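Side-chain contacts in uncharacterized protein (Bacteroides ovatus CL02T12C04, PDB 6PTM), which probably hydrolyses carrageenan from the chain end as an exo-acting family GH42 glycoside hydrolase, captured here in its ligand-free form: residues M457-P462 and I597-E602; S626-V631 and E646-D651; K667-S672 and K678-A683. All coordinates share one frame; numbering follows the deposited sequence.

Contact 1. Residues M457-P462 and I597-E602; sequences MKSVSP and IGFATE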
loop_
_atom_site.group_PDB
_atom_site.type_symbol
_atom_site.label_atom_id
_atom_site.label_comp_id
_atom_site.label_asym_id
_atom_site.label_seq_id
_atom_site.Cartn_x
_atom_site.Cartn_y
_atom_site.Cartn_z
ATOM N N MET A 457 5.407 -4.778 5.489
ATOM C CA MET A 457 4.134 -4.817 6.245
ATOM C C MET A 457 3.677 -6.295 6.406
ATOM O O MET A 457 3.267 -6.675 7.516
ATOM C CB MET A 457 3.077 -3.998 5.500
ATOM C CG MET A 457 3.262 -2.517 5.559
ATOM S SD MET A 457 2.018 -1.685 4.488
ATOM C CE MET A 457 3.009 -0.472 3.618
ATOM N N LYS A 458 3.754 -7.129 5.359
ATOM C CA LYS A 458 3.314 -8.535 5.465
ATOM C C LYS A 458 4.350 -9.362 6.250
ATOM O O LYS A 458 3.939 -10.355 6.884
ATOM C CB LYS A 458 3.059 -9.135 4.086
ATOM C CG LYS A 458 1.875 -8.532 3.337
ATOM C CD LYS A 458 0.526 -8.936 3.935
ATOM C CE LYS A 458 0.129 -10.296 3.419
ATOM N NZ LYS A 458 -1.140 -10.739 4.007
ATOM N N SER A 459 5.624 -8.972 6.280
ATOM C CA SER A 459 6.623 -9.618 7.172
ATOM C C SER A 459 6.219 -9.376 8.628
ATOM O O SER A 459 6.282 -10.323 9.452
ATOM C CB SER A 459 8.018 -9.140 6.867
ATOM O OG SER A 459 8.439 -9.582 5.554
ATOM N N VAL A 460 5.795 -8.153 8.931
ATOM C CA VAL A 460 5.389 -7.746 10.300
ATOM C C VAL A 460 4.101 -8.473 10.701
ATOM O O VAL A 460 4.091 -9.099 11.805
ATOM C CB VAL A 460 5.229 -6.223 10.417
ATOM C CG1 VAL A 460 4.608 -5.848 11.761
ATOM C CG2 VAL A 460 6.561 -5.528 10.244
ATOM N N SER A 461 3.077 -8.433 9.829
ATOM C CA SER A 461 1.717 -8.982 10.084
ATOM C C SER A 461 1.246 -9.810 8.910
ATOM O O SER A 461 0.603 -9.280 8.006
ATOM C CB SER A 461 0.739 -7.881 10.337
ATOM O OG SER A 461 1.073 -7.193 11.525
ATOM N N PRO A 462 1.569 -11.120 8.835
ATOM C CA PRO A 462 1.141 -11.913 7.678
ATOM C C PRO A 462 -0.360 -12.233 7.615
ATOM O O PRO A 462 -0.804 -12.600 6.511
ATOM C CB PRO A 462 1.977 -13.208 7.782
ATOM C CG PRO A 462 2.344 -13.285 9.231
ATOM C CD PRO A 462 2.450 -11.861 9.745
ATOM N N ILE A 597 10.597 -12.202 -1.127
ATOM C CA ILE A 597 11.650 -11.646 -0.241
ATOM C C ILE A 597 10.976 -10.870 0.895
ATOM O O ILE A 597 10.133 -10.023 0.601
ATOM C CB ILE A 597 12.639 -10.770 -1.026
ATOM C CG1 ILE A 597 13.242 -11.558 -2.196
ATOM C CG2 ILE A 597 13.710 -10.207 -0.111
ATOM C CD1 ILE A 597 13.926 -12.837 -1.796
ATOM N N GLY A 598 11.332 -11.169 2.151
ATOM C CA GLY A 598 10.736 -10.477 3.300
ATOM C C GLY A 598 11.757 -9.815 4.151
ATOM O O GLY A 598 12.927 -9.657 3.691
ATOM N N PHE A 599 11.315 -9.405 5.344
ATOM C CA PHE A 599 12.141 -8.619 6.276
ATOM C C PHE A 599 12.193 -9.320 7.628
ATOM O O PHE A 599 11.322 -10.112 7.955
ATOM C CB PHE A 599 11.627 -7.177 6.377
ATOM C CG PHE A 599 11.895 -6.425 5.108
ATOM C CD1 PHE A 599 13.108 -5.790 4.919
ATOM C CD2 PHE A 599 11.006 -6.491 4.055
ATOM C CE1 PHE A 599 13.393 -5.159 3.722
ATOM C CE2 PHE A 599 11.286 -5.869 2.855
ATOM C CZ PHE A 599 12.469 -5.178 2.701
ATOM N N ALA A 600 13.244 -9.006 8.374
ATOM C CA ALA A 600 13.443 -9.419 9.782
ATOM C C ALA A 600 13.732 -8.165 10.584
ATOM O O ALA A 600 14.411 -7.271 10.076
ATOM C CB ALA A 600 14.576 -10.409 9.925
ATOM N N THR A 601 13.208 -8.133 11.798
ATOM C CA THR A 601 13.507 -7.135 12.837
ATOM C C THR A 601 13.591 -7.876 14.161
ATOM O O THR A 601 13.135 -9.036 14.242
ATOM C CB THR A 601 12.383 -6.091 12.946
ATOM O OG1 THR A 601 11.194 -6.772 13.349
ATOM C CG2 THR A 601 12.138 -5.350 11.660
ATOM N N GLU A 602 13.942 -7.176 15.226
ATOM C CA GLU A 602 13.774 -7.743 16.577
ATOM C C GLU A 602 12.309 -8.175 16.812
ATOM O O GLU A 602 12.074 -9.290 17.298
ATOM C CB GLU A 602 14.210 -6.733 17.636
ATOM C CG GLU A 602 13.967 -7.261 19.048
ATOM C CD GLU A 602 14.559 -6.427 20.171
ATOM O OE1 GLU A 602 15.189 -5.369 19.907
ATOM O OE2 GLU A 602 14.352 -6.838 21.324
#
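Ser459, in the last turn of helix 448-460, and Phe599, in strand 597-600, bring the two backbones closest, their CA atoms 5.7 Å apart. One hydroxyl carries the contact. Ser459 OG accepts the backbone N-H of Phe599, N to OG 2.9 Å, with an angle of 156° at the hydrogen. The rotamer (chi1 -67°) sets OG beside its own backbone N, where it can reach back one turn to hydrogen-bond Asp455 O. Phe599 N approaches the same oxygen from the strand. Ser459 OG also lies 3.3 Å from Gly598 CA, and Ser459 CB packs on the backbone of Phe599. The nearest side-chain atom of Phe599 is CB, 4.1 Å from Ser459 OG, and the hydroxyl also lies at the edge of the ring, near its plane. The ring itself packs edge-to-face with Trp400 and against Val583 and Tyr587 of helix 579-590. Strand 597-600 is one of the two outermost strands of a five-stranded parallel sheet, and the serine satisfies an outward-facing N-H on it. The arrangement is consistent with a junction between the GH42 catalytic barrel, to which the helix probably belongs, and a flavodoxin-like alpha/beta domain.

Contact 2. Residues S626-V631 and E646-D651; sequences SDIETV and ESFKTD
Ile628 and Phe648 make most of this contact, by CH-pi packing. Ile628 CG1 stands over one face of the Phe648 ring, 4.1 Å from its centroid and 23° off the normal. It is displaced toward the rim, where it comes within 3.8 Å of Phe648 CD2. The two side chains run past each other in opposite directions, which carries Ile628 CD1 on to Phe648 CB. Plain apolar contact adds a second side: Val631 brings CG2 to the ring edge, 4.4 Å from Phe648 CE2. Phe648 thus has one residue over its face and another near its plane, and its left-handed backbone (phi 58°, psi 45°) turns the loop as its side chain heads for the helix. Polar bonds work within each segment. Ser626 O takes both Thr630 N and Thr630 OG1, the hydroxyl at 2.8 Å. In the loop, Thr650 OG1 donates to Asp651 O at 2.9 Å, in the carbonyl plane and on a lone pair. Around this buried cluster, Phe567 of strand 564-567 meets Val631, Ile657 packs on Ile628, and Val617 of strand 614-617 also touches the Phe648 side chain, which places that side chain between helix 625-636 and the sheet.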
loop_
_atom_site.group_PDB
_atom_site.type_symbol
_atom_site.label_atom_id
_atom_site.label_comp_id
_atom_site.label_asym_id
_atom_site.label_seq_id
_atom_site.Cartn_x
_atom_site.Cartn_y
_atom_site.Cartn_z
ATOM N N SER A 626 19.825 -5.120 21.564
ATOM C CA SER A 626 18.732 -6.125 21.519
ATOM C C SER A 626 18.535 -6.689 20.103
ATOM O O SER A 626 18.078 -7.845 19.958
ATOM C CB SER A 626 17.468 -5.539 22.106
ATOM O OG SER A 626 17.058 -4.379 21.411
ATOM N N ASP A 627 18.921 -5.970 19.059
ATOM C CA ASP A 627 18.895 -6.525 17.677
ATOM C C ASP A 627 19.871 -7.704 17.631
ATOM O O ASP A 627 19.495 -8.790 17.179
ATOM C CB ASP A 627 19.300 -5.511 16.594
ATOM C CG ASP A 627 18.270 -4.444 16.257
ATOM O OD1 ASP A 627 17.077 -4.780 16.193
ATOM O OD2 ASP A 627 18.684 -3.307 15.970
ATOM N N ILE A 628 21.109 -7.449 18.033
ATOM C CA ILE A 628 22.220 -8.438 17.970
ATOM C C ILE A 628 21.870 -9.652 18.835
ATOM O O ILE A 628 22.050 -10.782 18.347
ATOM C CB ILE A 628 23.540 -7.755 18.356
ATOM C CG1 ILE A 628 23.912 -6.732 17.280
ATOM C CG2 ILE A 628 24.614 -8.806 18.577
ATOM C CD1 ILE A 628 25.054 -5.820 17.621
ATOM N N GLU A 629 21.400 -9.427 20.069
ATOM C CA GLU A 629 20.969 -10.492 21.012
ATOM C C GLU A 629 19.871 -11.321 20.347
ATOM O O GLU A 629 19.904 -12.551 20.485
ATOM C CB GLU A 629 20.485 -9.911 22.349
ATOM C CG GLU A 629 21.625 -9.427 23.225
ATOM C CD GLU A 629 21.226 -8.538 24.396
ATOM O OE1 GLU A 629 20.023 -8.168 24.506
ATOM O OE2 GLU A 629 22.129 -8.199 25.191
ATOM N N THR A 630 18.909 -10.691 19.667
ATOM C CA THR A 630 17.811 -11.475 19.078
ATOM C C THR A 630 18.374 -12.259 17.884
ATOM O O THR A 630 17.986 -13.427 17.712
ATOM C CB THR A 630 16.600 -10.580 18.797
ATOM O OG1 THR A 630 16.260 -9.936 20.022
ATOM C CG2 THR A 630 15.402 -11.343 18.301
ATOM N N VAL A 631 19.268 -11.669 17.090
ATOM C CA VAL A 631 19.805 -12.415 15.916
ATOM C C VAL A 631 20.665 -13.575 16.443
ATOM O O VAL A 631 20.621 -14.634 15.808
ATOM C CB VAL A 631 20.543 -11.496 14.927
ATOM C CG1 VAL A 631 21.338 -12.286 13.903
ATOM C CG2 VAL A 631 19.564 -10.550 14.263
ATOM N N GLU A 646 30.486 -4.534 7.091
ATOM C CA GLU A 646 30.174 -3.179 7.589
ATOM C C GLU A 646 29.090 -3.225 8.679
ATOM O O GLU A 646 28.958 -2.228 9.375
ATOM C CB GLU A 646 29.680 -2.278 6.456
ATOM C CG GLU A 646 30.501 -2.332 5.178
ATOM C CD GLU A 646 29.908 -1.415 4.121
ATOM O OE1 GLU A 646 29.584 -0.281 4.470
ATOM O OE2 GLU A 646 29.708 -1.847 2.977
ATOM N N SER A 647 28.363 -4.326 8.875
ATOM C CA SER A 647 27.133 -4.305 9.707
ATOM C C SER A 647 27.401 -4.582 11.199
ATOM O O SER A 647 28.407 -5.217 11.554
ATOM C CB SER A 647 26.124 -5.214 9.111
ATOM O OG SER A 647 25.708 -4.672 7.874
ATOM N N PHE A 648 26.507 -4.119 12.074
ATOM C CA PHE A 648 26.517 -4.464 13.516
ATOM C C PHE A 648 27.852 -4.078 14.162
ATOM O O PHE A 648 28.322 -4.847 14.958
ATOM C CB PHE A 648 26.246 -5.963 13.673
ATOM C CG PHE A 648 24.824 -6.393 13.399
ATOM C CD1 PHE A 648 23.863 -5.508 12.922
ATOM C CD2 PHE A 648 24.441 -7.704 13.637
ATOM C CE1 PHE A 648 22.555 -5.929 12.713
ATOM C CE2 PHE A 648 23.133 -8.114 13.433
ATOM C CZ PHE A 648 22.184 -7.223 12.995
ATOM N N LYS A 649 28.378 -2.886 13.887
ATOM C CA LYS A 649 29.657 -2.358 14.454
ATOM C C LYS A 649 29.396 -1.480 15.674
ATOM O O LYS A 649 30.219 -1.508 16.576
ATOM C CB LYS A 649 30.384 -1.457 13.456
ATOM C CG LYS A 649 30.783 -2.141 12.164
ATOM C CD LYS A 649 31.527 -3.428 12.407
ATOM C CE LYS A 649 32.403 -3.796 11.232
ATOM N NZ LYS A 649 32.770 -5.227 11.281
ATOM N N THR A 650 28.314 -0.692 15.680
ATOM C CA THR A 650 27.976 0.172 16.841
ATOM C C THR A 650 26.521 0.019 17.293
ATOM O O THR A 650 25.682 -0.600 16.574
ATOM C CB THR A 650 28.215 1.651 16.532
ATOM O OG1 THR A 650 27.181 2.103 15.654
ATOM C CG2 THR A 650 29.569 1.916 15.909
ATOM N N ASP A 651 26.225 0.636 18.437
ATOM C CA ASP A 651 24.832 0.794 18.911
ATOM C C ASP A 651 24.228 2.015 18.216
ATOM O O ASP A 651 24.902 2.604 17.323
ATOM C CB ASP A 651 24.772 0.881 20.437
ATOM C CG ASP A 651 25.499 2.058 21.040
ATOM O OD1 ASP A 651 25.754 3.033 20.347
ATOM O OD2 ASP A 651 25.795 1.980 22.212
#

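Contact 3. Residues K667-S672 and K678-A683; sequences KLIVVS and KNEALA
Ile669 is the first residue along 667-672 to meet the helix, where it faces Glu680, their CA atoms 7.8 Å apart. Its CG2, anti to the backbone N, lies 3.8 Å from Glu680 CD and also against Glu680 CG, while CD1 lies 3.9 Å from Glu680 OE1. The two side chains cross at about a right angle, the isoleucine meeting the outer half of the glutamate, CG, CD and OE1. Val670 then turns the opposite way, as strand alternation requires. Val671 comes back to the helix side, where its CG1 rests 3.9 Å from Glu680 CG; here the side chains run past each other in opposite directions. At Ser672 the chain leaves for the helix, its backbone N bonded to Glu676 OE1 and its hydroxyl to Asn645 OD1.

Glu680 can serve both hydrophobic residues because chi1 (-64°) sets CG beside the backbone N, within reach of both, and the bend at chi2 (-72°) turns CD toward Ile669. The contact is van der Waals packing, made by Glu680 CG and by its carboxylate group, CD and OE1, against aliphatic carbons. Strand 667-670 is the outermost strand on this side of the parallel sheet, hydrogen-bonded through Ile669 to Val641 and Ile643 of strand 640-643. Helix 674-687 follows after a short turn and packs back on it, and Glu680 reaches on to Ile642 of that neighbouring strand.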
loop_
_atom_site.group_PDB
_atom_site.type_symbol
_atom_site.label_atom_id
_atom_site.label_comp_id
_atom_site.label_asym_id
_atom_site.label_seq_id
_atom_site.Cartn_x
_atom_site.Cartn_y
_atom_site.Cartn_z
ATOM N N LYS A 667 24.742 -21.036 11.358
ATOM C CA LYS A 667 25.680 -20.788 10.243
ATOM C C LYS A 667 25.815 -19.275 10.124
ATOM O O LYS A 667 24.791 -18.598 9.828
ATOM C CB LYS A 667 25.158 -21.476 8.975
ATOM C CG LYS A 667 26.232 -21.994 8.027
ATOM C CD LYS A 667 25.723 -22.618 6.714
ATOM C CE LYS A 667 24.689 -23.719 6.864
ATOM N NZ LYS A 667 25.142 -24.818 7.752
ATOM N N LEU A 668 27.006 -18.755 10.397
ATOM C CA LEU A 668 27.269 -17.303 10.322
ATOM C C LEU A 668 28.262 -17.034 9.197
ATOM O O LEU A 668 29.445 -17.349 9.331
ATOM C CB LEU A 668 27.767 -16.791 11.672
ATOM C CG LEU A 668 28.229 -15.336 11.697
ATOM C CD1 LEU A 668 27.056 -14.377 11.392
ATOM C CD2 LEU A 668 28.853 -15.033 13.048
ATOM N N ILE A 669 27.777 -16.474 8.098
ATOM C CA ILE A 669 28.543 -16.398 6.830
ATOM C C ILE A 669 28.836 -14.936 6.570
ATOM O O ILE A 669 27.893 -14.112 6.391
ATOM C CB ILE A 669 27.792 -17.106 5.682
ATOM C CG1 ILE A 669 27.502 -18.558 6.076
ATOM C CG2 ILE A 669 28.577 -17.009 4.390
ATOM C CD1 ILE A 669 26.657 -19.357 5.083
ATOM N N VAL A 670 30.120 -14.627 6.497
ATOM C CA VAL A 670 30.591 -13.243 6.248
ATOM C C VAL A 670 30.896 -13.113 4.765
ATOM O O VAL A 670 31.579 -13.966 4.225
ATOM C CB VAL A 670 31.782 -12.890 7.153
ATOM C CG1 VAL A 670 32.191 -11.434 7.009
ATOM C CG2 VAL A 670 31.451 -13.262 8.597
ATOM N N VAL A 671 30.400 -12.057 4.140
ATOM C CA VAL A 671 30.555 -11.827 2.682
ATOM C C VAL A 671 30.997 -10.378 2.490
ATOM O O VAL A 671 30.871 -9.581 3.440
ATOM C CB VAL A 671 29.250 -12.141 1.919
ATOM C CG1 VAL A 671 28.801 -13.568 2.151
ATOM C CG2 VAL A 671 28.134 -11.172 2.271
ATOM N N SER A 672 31.521 -10.055 1.312
ATOM C CA SER A 672 32.156 -8.748 1.014
ATOM C C SER A 672 31.357 -7.992 -0.042
ATOM O O SER A 672 31.530 -6.766 -0.116
ATOM C CB SER A 672 33.593 -8.951 0.596
ATOM O OG SER A 672 34.304 -9.597 1.638
ATOM N N LYS A 678 24.020 -12.481 -2.309
ATOM C CA LYS A 678 22.972 -13.201 -3.084
ATOM C C LYS A 678 23.336 -14.684 -3.233
ATOM O O LYS A 678 22.452 -15.546 -2.992
ATOM C CB LYS A 678 22.722 -12.563 -4.448
ATOM C CG LYS A 678 21.829 -13.403 -5.348
ATOM C CD LYS A 678 21.522 -12.729 -6.670
ATOM C CE LYS A 678 20.792 -13.634 -7.636
ATOM N NZ LYS A 678 20.027 -12.834 -8.611
ATOM N N ASN A 679 24.579 -15.009 -3.625
ATOM C CA ASN A 679 25.007 -16.420 -3.840
ATOM C C ASN A 679 24.803 -17.201 -2.544
ATOM O O ASN A 679 24.228 -18.312 -2.575
ATOM C CB ASN A 679 26.463 -16.542 -4.304
ATOM C CG ASN A 679 26.672 -15.955 -5.678
ATOM O OD1 ASN A 679 25.709 -15.720 -6.407
ATOM N ND2 ASN A 679 27.920 -15.672 -6.021
ATOM N N GLU A 680 25.246 -16.661 -1.412
ATOM C CA GLU A 680 25.067 -17.401 -0.131
ATOM C C GLU A 680 23.559 -17.509 0.198
ATOM O O GLU A 680 23.108 -18.585 0.614
ATOM C CB GLU A 680 25.920 -16.740 0.952
ATOM C CG GLU A 680 27.404 -16.840 0.641
ATOM C CD GLU A 680 27.982 -18.235 0.803
ATOM O OE1 GLU A 680 27.264 -19.125 1.258
ATOM O OE2 GLU A 680 29.148 -18.422 0.460
ATOM N N ALA A 681 22.776 -16.455 -0.025
ATOM C CA ALA A 681 21.316 -16.470 0.294
ATOM C C ALA A 681 20.628 -17.604 -0.480
ATOM O O ALA A 681 19.900 -18.414 0.125
ATOM C CB ALA A 681 20.685 -15.128 -0.006
ATOM N N LEU A 682 20.866 -17.688 -1.785
ATOM C CA LEU A 682 20.194 -18.712 -2.626
ATOM C C LEU A 682 20.728 -20.112 -2.258
ATOM O O LEU A 682 19.922 -21.062 -2.265
ATOM C CB LEU A 682 20.367 -18.352 -4.101
ATOM C CG LEU A 682 19.669 -17.059 -4.533
ATOM C CD1 LEU A 682 19.815 -16.863 -6.038
ATOM C CD2 LEU A 682 18.193 -17.068 -4.173
ATOM N N ALA A 683 21.991 -20.253 -1.846
ATOM C CA ALA A 683 22.523 -21.571 -1.416
ATOM C C ALA A 683 21.749 -22.047 -0.179
ATOM O O ALA A 683 21.411 -23.253 -0.078
ATOM C CB ALA A 683 24.011 -21.466 -1.152
#

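Along the chain the three contacts come in series, and all gather round one five-stranded parallel sheet with strand order 597-600, 564-567, 614-617, 640-643, 667-670. Contact 1 lies at one outer strand and contact 3 at the other, their centres 20 Å apart. Contact 2 is 18 Å from contact 1 and 17 Å from contact 3, centre to centre. Contacts 1 and 2 touch directly: Glu602 OE1 is 2.6 Å from Ser626 OG, probably a hydrogen bond, linking helix 602-607 to helix 625-636. Contact 3 touches neither. Contacts 2 and 3 thus pack this alpha/beta domain internally, whereas contact 1 joins it to helix 448-460, probably part of the catalytic barrel.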